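Local coordinates for ABC-type branched-chain amino acid transport systems periplasmic component-like protein (Thermomonospora curvata, PDB 4N03) that probably captures fatty acids as the periplasmic-type substrate-binding component of an ABC transporter, here with palmitic acid bound, at residues A[27-41]-A[96-108]. Numbering follows the deposited sequence. Where two conformers were deposited one is given.
With PLM (palmitic acid), chain B.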
loop_
_atom_site.group_PDB
_atom_site.type_symbol
_atom_site.label_atom_id
_atom_site.label_comp_id
_atom_site.label_asym_id
_atom_site.label_seq_id
_atom_site.Cartn_x
_atom_site.Cartn_y
_atom_site.Cartn_z
ATOM N N PRO A 27 17.748 -15.847 12.433
ATOM C CA PRO A 27 18.548 -15.160 11.396
ATOM C C PRO A 27 18.461 -13.646 11.513
ATOM O O PRO A 27 17.412 -13.096 11.778
ATOM C CB PRO A 27 17.943 -15.690 10.083
ATOM C CG PRO A 27 17.201 -16.896 10.451
ATOM C CD PRO A 27 16.741 -16.752 11.858
ATOM N N GLY A 28 19.593 -12.979 11.310
ATOM C CA GLY A 28 19.620 -11.555 11.410
ATOM C C GLY A 28 19.655 -10.991 12.833
ATOM O O GLY A 28 19.721 -9.789 13.000
ATOM N N VAL A 29 19.682 -11.845 13.847
ATOM C CA VAL A 29 19.658 -11.398 15.217
ATOM C C VAL A 29 20.953 -11.789 15.878
ATOM O O VAL A 29 21.350 -12.940 15.836
ATOM C CB VAL A 29 18.506 -12.007 16.013
ATOM C CG1 VAL A 29 18.460 -11.419 17.414
ATOM C CG2 VAL A 29 17.194 -11.710 15.324
ATOM N N THR A 30 21.635 -10.807 16.455
ATOM C CA THR A 30 22.829 -11.058 17.263
ATOM C C THR A 30 22.589 -10.559 18.645
ATOM O O THR A 30 21.526 -10.078 18.990
ATOM C CB THR A 30 24.050 -10.354 16.650
ATOM O OG1 THR A 30 23.830 -8.959 16.694
ATOM C CG2 THR A 30 24.284 -10.831 15.238
ATOM N N ASP A 31 23.643 -10.615 19.474
ATOM C CA ASP A 31 23.536 -10.136 20.855
ATOM C C ASP A 31 23.288 -8.618 20.983
ATOM O O ASP A 31 22.788 -8.175 22.012
ATOM C CB ASP A 31 24.736 -10.613 21.719
ATOM C CG ASP A 31 26.098 -10.233 21.139
ATOM O OD1 ASP A 31 26.169 -9.414 20.210
ATOM O OD2 ASP A 31 27.123 -10.730 21.668
ATOM N N LYS A 32 23.548 -7.856 19.931
ATOM C CA LYS A 32 23.400 -6.382 19.989
ATOM C C LYS A 32 22.542 -5.772 18.895
ATOM O O LYS A 32 22.250 -4.589 18.948
ATOM C CB LYS A 32 24.769 -5.698 19.971
ATOM C CG LYS A 32 25.587 -5.924 21.231
ATOM C CD LYS A 32 26.963 -5.282 21.116
ATOM C CE LYS A 32 28.012 -6.220 20.514
ATOM N NZ LYS A 32 28.094 -6.196 19.025
ATOM N N THR A 33 22.088 -6.605 17.919
ATOM C CA THR A 33 21.442 -6.085 16.700
ATOM C C THR A 33 20.337 -6.992 16.195
ATOM O O THR A 33 20.419 -8.191 16.332
ATOM C CB THR A 33 22.427 -5.928 15.524
ATOM O OG1 THR A 33 22.959 -7.188 15.122
ATOM C CG2 THR A 33 23.572 -5.057 15.911
ATOM N N ILE A 34 19.339 -6.345 15.624
ATOM C CA ILE A 34 18.261 -7.021 14.884
ATOM C C ILE A 34 18.280 -6.410 13.472
ATOM O O ILE A 34 18.001 -5.221 13.312
ATOM C CB ILE A 34 16.901 -6.771 15.515
ATOM C CG1 ILE A 34 16.825 -7.360 16.922
ATOM C CG2 ILE A 34 15.790 -7.333 14.635
ATOM C CD1 ILE A 34 15.727 -6.787 17.760
ATOM N N LYS A 35 18.631 -7.219 12.479
ATOM C CA LYS A 35 18.652 -6.798 11.087
ATOM C C LYS A 35 17.328 -7.088 10.401
ATOM O O LYS A 35 16.811 -8.220 10.473
ATOM C CB LYS A 35 19.754 -7.531 10.327
ATOM C CG LYS A 35 21.158 -7.110 10.715
ATOM C CD LYS A 35 22.244 -7.768 9.879
ATOM C CE LYS A 35 22.335 -9.259 10.151
ATOM N NZ LYS A 35 23.197 -10.082 9.281
ATOM N N LEU A 36 16.771 -6.073 9.767
ATOM C CA LEU A 36 15.539 -6.160 9.027
ATOM C C LEU A 36 15.817 -5.825 7.585
ATOM O O LEU A 36 16.678 -4.990 7.283
ATOM C CB LEU A 36 14.497 -5.205 9.606
ATOM C CG LEU A 36 14.187 -5.413 11.083
ATOM C CD1 LEU A 36 13.193 -4.367 11.538
ATOM C CD2 LEU A 36 13.632 -6.802 11.337
ATOM N N GLY A 37 15.094 -6.432 6.656
ATOM C CA GLY A 37 15.249 -6.154 5.247
ATOM C C GLY A 37 14.142 -5.300 4.683
ATOM O O GLY A 37 12.972 -5.468 5.040
ATOM N N ILE A 38 14.499 -4.448 3.732
ATOM C CA ILE A 38 13.601 -3.599 3.010
ATOM C C ILE A 38 13.873 -3.818 1.531
ATOM O O ILE A 38 15.009 -3.637 1.074
ATOM C CB ILE A 38 13.720 -2.142 3.392
ATOM C CG1 ILE A 38 13.185 -1.957 4.818
ATOM C CG2 ILE A 38 12.954 -1.261 2.386
ATOM C CD1 ILE A 38 13.307 -0.555 5.354
ATOM N N ALA A 39 12.847 -4.210 0.769
ATOM C CA ALA A 39 12.934 -4.394 -0.702
ATOM C C ALA A 39 11.912 -3.468 -1.322
ATOM O O ALA A 39 10.719 -3.739 -1.231
ATOM C CB ALA A 39 12.703 -5.842 -1.079
ATOM N N THR A 40 12.353 -2.385 -1.951
ATOM C CA THR A 40 11.477 -1.330 -2.348
ATOM C C THR A 40 11.768 -0.902 -3.789
ATOM O O THR A 40 12.606 -1.465 -4.434
ATOM C CB THR A 40 11.585 -0.153 -1.326
ATOM O OG1 THR A 40 10.528 0.779 -1.527
ATOM C CG2 THR A 40 12.932 0.579 -1.420
ATOM N N ASP A 41 11.014 0.098 -4.253
ATOM C CA ASP A 41 11.292 0.741 -5.523
ATOM C C ASP A 41 11.769 2.166 -5.246
ATOM O O ASP A 41 10.994 3.000 -4.809
ATOM C CB ASP A 41 10.068 0.795 -6.436
ATOM C CG ASP A 41 10.359 1.428 -7.753
ATOM O OD1 ASP A 41 11.555 1.537 -8.089
ATOM O OD2 ASP A 41 9.406 1.820 -8.459
ATOM N N LEU A 96 19.071 -11.402 0.841
ATOM C CA LEU A 96 18.740 -10.968 2.177
ATOM C C LEU A 96 18.324 -12.114 3.059
ATOM O O LEU A 96 18.427 -11.974 4.268
ATOM C CB LEU A 96 17.546 -10.009 2.146
ATOM C CG LEU A 96 17.753 -8.661 1.499
ATOM C CD1 LEU A 96 16.401 -7.965 1.455
ATOM C CD2 LEU A 96 18.758 -7.869 2.291
ATOM N N ASN A 97 17.782 -13.220 2.511
ATOM C CA ASN A 97 16.916 -14.072 3.327
ATOM C C ASN A 97 17.618 -14.798 4.448
ATOM O O ASN A 97 17.005 -15.159 5.426
ATOM C CB ASN A 97 16.066 -15.040 2.490
ATOM C CG ASN A 97 16.884 -16.102 1.772
ATOM O OD1 ASN A 97 17.998 -15.851 1.332
ATOM N ND2 ASN A 97 16.302 -17.295 1.608
ATOM N N ASN A 98 18.912 -15.032 4.304
ATOM C CA ASN A 98 19.583 -15.760 5.348
ATOM C C ASN A 98 20.147 -14.840 6.422
ATOM O O ASN A 98 20.674 -15.314 7.425
ATOM C CB ASN A 98 20.579 -16.768 4.772
ATOM C CG ASN A 98 19.865 -17.937 4.025
ATOM O OD1 ASN A 98 18.824 -18.475 4.473
ATOM N ND2 ASN A 98 20.416 -18.315 2.887
ATOM N N ASN A 99 20.017 -13.509 6.251
ATOM C CA ASN A 99 20.724 -12.502 7.088
ATOM C C ASN A 99 19.877 -11.392 7.661
ATOM O O ASN A 99 20.412 -10.487 8.293
ATOM C CB ASN A 99 21.963 -11.887 6.396
ATOM C CG ASN A 99 21.660 -11.218 5.069
ATOM O OD1 ASN A 99 21.284 -10.045 5.006
ATOM N ND2 ASN A 99 21.880 -11.958 3.986
ATOM N N VAL A 100 18.558 -11.454 7.453
ATOM C CA VAL A 100 17.615 -10.560 8.087
ATOM C C VAL A 100 16.575 -11.406 8.801
ATOM O O VAL A 100 16.250 -12.513 8.365
ATOM C CB VAL A 100 16.938 -9.557 7.111
ATOM C CG1 VAL A 100 17.975 -8.714 6.376
ATOM C CG2 VAL A 100 16.025 -10.223 6.126
ATOM N N LEU A 101 15.997 -10.885 9.850
ATOM C CA LEU A 101 14.996 -11.620 10.580
ATOM C C LEU A 101 13.635 -11.589 9.897
ATOM O O LEU A 101 12.924 -12.631 9.910
ATOM C CB LEU A 101 14.870 -11.036 12.006
ATOM C CG LEU A 101 13.816 -11.744 12.883
ATOM C CD1 LEU A 101 14.147 -13.174 13.194
ATOM C CD2 LEU A 101 13.687 -10.972 14.191
ATOM N N ALA A 102 13.270 -10.439 9.368
ATOM C CA ALA A 102 11.960 -10.152 8.799
ATOM C C ALA A 102 12.158 -9.086 7.727
ATOM O O ALA A 102 13.215 -8.435 7.674
ATOM C CB ALA A 102 11.022 -9.654 9.886
ATOM N N ILE A 103 11.115 -8.897 6.919
ATOM C CA ILE A 103 11.069 -7.906 5.824
ATOM C C ILE A 103 9.863 -7.023 6.064
ATOM O O ILE A 103 8.755 -7.304 5.588
ATOM C CB ILE A 103 11.042 -8.550 4.451
ATOM C CG1 ILE A 103 12.313 -9.363 4.258
ATOM C CG2 ILE A 103 10.911 -7.471 3.408
ATOM C CD1 ILE A 103 12.341 -10.118 2.934
ATOM N N PRO A 104 10.048 -5.913 6.817
ATOM C CA PRO A 104 8.917 -5.048 7.129
ATOM C C PRO A 104 8.475 -4.069 6.081
ATOM O O PRO A 104 7.521 -3.353 6.276
ATOM C CB PRO A 104 9.386 -4.301 8.362
ATOM C CG PRO A 104 10.870 -4.199 8.184
ATOM C CD PRO A 104 11.216 -5.571 7.663
ATOM N N HIS A 105 9.176 -4.046 4.947
ATOM C CA HIS A 105 8.687 -3.335 3.767
ATOM C C HIS A 105 9.150 -4.066 2.541
ATOM O O HIS A 105 10.336 -4.188 2.286
ATOM C CB HIS A 105 9.170 -1.871 3.740
ATOM C CG HIS A 105 8.838 -1.166 2.461
ATOM N ND1 HIS A 105 7.584 -1.182 1.903
ATOM C CD2 HIS A 105 9.606 -0.434 1.622
ATOM C CE1 HIS A 105 7.614 -0.519 0.762
ATOM N NE2 HIS A 105 8.821 -0.037 0.571
ATOM N N PHE A 106 8.192 -4.581 1.756
ATOM C CA PHE A 106 8.459 -5.213 0.471
ATOM C C PHE A 106 7.439 -4.592 -0.499
ATOM O O PHE A 106 6.231 -4.893 -0.429
ATOM C CB PHE A 106 8.261 -6.708 0.589
ATOM C CG PHE A 106 9.044 -7.500 -0.429
ATOM C CD1 PHE A 106 9.153 -7.090 -1.754
ATOM C CD2 PHE A 106 9.627 -8.677 -0.073
ATOM C CE1 PHE A 106 9.886 -7.838 -2.661
ATOM C CE2 PHE A 106 10.377 -9.412 -0.970
ATOM C CZ PHE A 106 10.500 -9.001 -2.280
ATOM N N LEU A 107 7.897 -3.691 -1.359
ATOM C CA LEU A 107 6.986 -2.954 -2.231
ATOM C C LEU A 107 6.579 -3.818 -3.428
ATOM O O LEU A 107 7.424 -4.384 -4.091
ATOM C CB LEU A 107 7.665 -1.689 -2.750
ATOM C CG LEU A 107 6.737 -0.717 -3.476
ATOM C CD1 LEU A 107 7.162 0.713 -3.164
ATOM C CD2 LEU A 107 6.713 -0.947 -4.976
ATOM N N GLY A 108 5.299 -3.815 -3.739
ATOM C CA GLY A 108 4.832 -4.292 -5.021
ATOM C C GLY A 108 4.214 -5.681 -5.042
ATOM O O GLY A 108 4.801 -6.625 -4.536
HETATM C C1 PLM B . 1.349 -2.916 -6.411
HETATM O O1 PLM B . 0.568 -3.466 -5.591
HETATM O O2 PLM B . 2.170 -3.525 -7.130
HETATM C C2 PLM B . 1.430 -1.406 -6.413
HETATM C C3 PLM B . 2.386 -0.982 -5.214
HETATM C C4 PLM B . 2.388 0.507 -4.955
HETATM C C5 PLM B . 3.333 0.903 -3.874
HETATM C C6 PLM B . 3.366 2.382 -3.433
HETATM C C7 PLM B . 2.406 2.610 -2.272
HETATM C C8 PLM B . 2.196 4.042 -1.866
HETATM C C9 PLM B . 1.497 4.247 -0.535
HETATM C CA PLM B . -0.045 4.346 -0.609
HETATM C CB PLM B . -0.611 4.243 0.863
HETATM C CC PLM B . -1.702 3.138 0.974
HETATM C CD PLM B . -1.914 2.605 2.376
HETATM C CE PLM B . -2.944 1.496 2.543
HETATM C CF PLM B . -2.625 0.642 3.780
HETATM C CG PLM B . -3.172 1.188 5.087
#
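Ala39 CB sits over the centre of the Phe106 ring, 3.8 Å from its centroid, a CH-pi contact between neighbouring parallel strands of the four-stranded sheet in one lobe of this periplasmic binding protein, with strands in the order 2-1-3-4, as in the type I periplasmic binding protein fold. Strand 33-40 lies between strands 74-81 and 103-107, and it pairs with the segment 96-108 on both sides of a corner at Pro104. In the chain leading into strand 103-107, Leu101 N donates to Lys35 O and Ala102 O accepts from Gly37 N, the second at 2.9 Å and lying in the carbonyl plane. Beyond the corner, Ala39 N reaches His105 O and Ala39 O takes Leu107 N. Pro104, whose ring nitrogen has no hydrogen to donate, sets CD 3.2 Å from Gly37 O and packs it against Leu36 CB. On the opposite face of the sheet from Ala39 and Phe106, His105 has CG anti to its backbone N (chi1 172°), swinging the imidazole along strand 33-40 so that Ile38 CG2 and Thr40 OG1 both meet its edge near the ring plane. Thr40 OG1 and His105 NE2 share a 2.8 Å hydrogen bond. Ile53 and Gln57 of helix 47-66 touch the His105 side chain. A leucine in place of His105 would probably leave the Thr40 hydroxyl without its imidazole partner and freer to turn. The strand then delivers Leu107 to the ligand, where its CG lies 3.8 Å from C5 of palmitic acid.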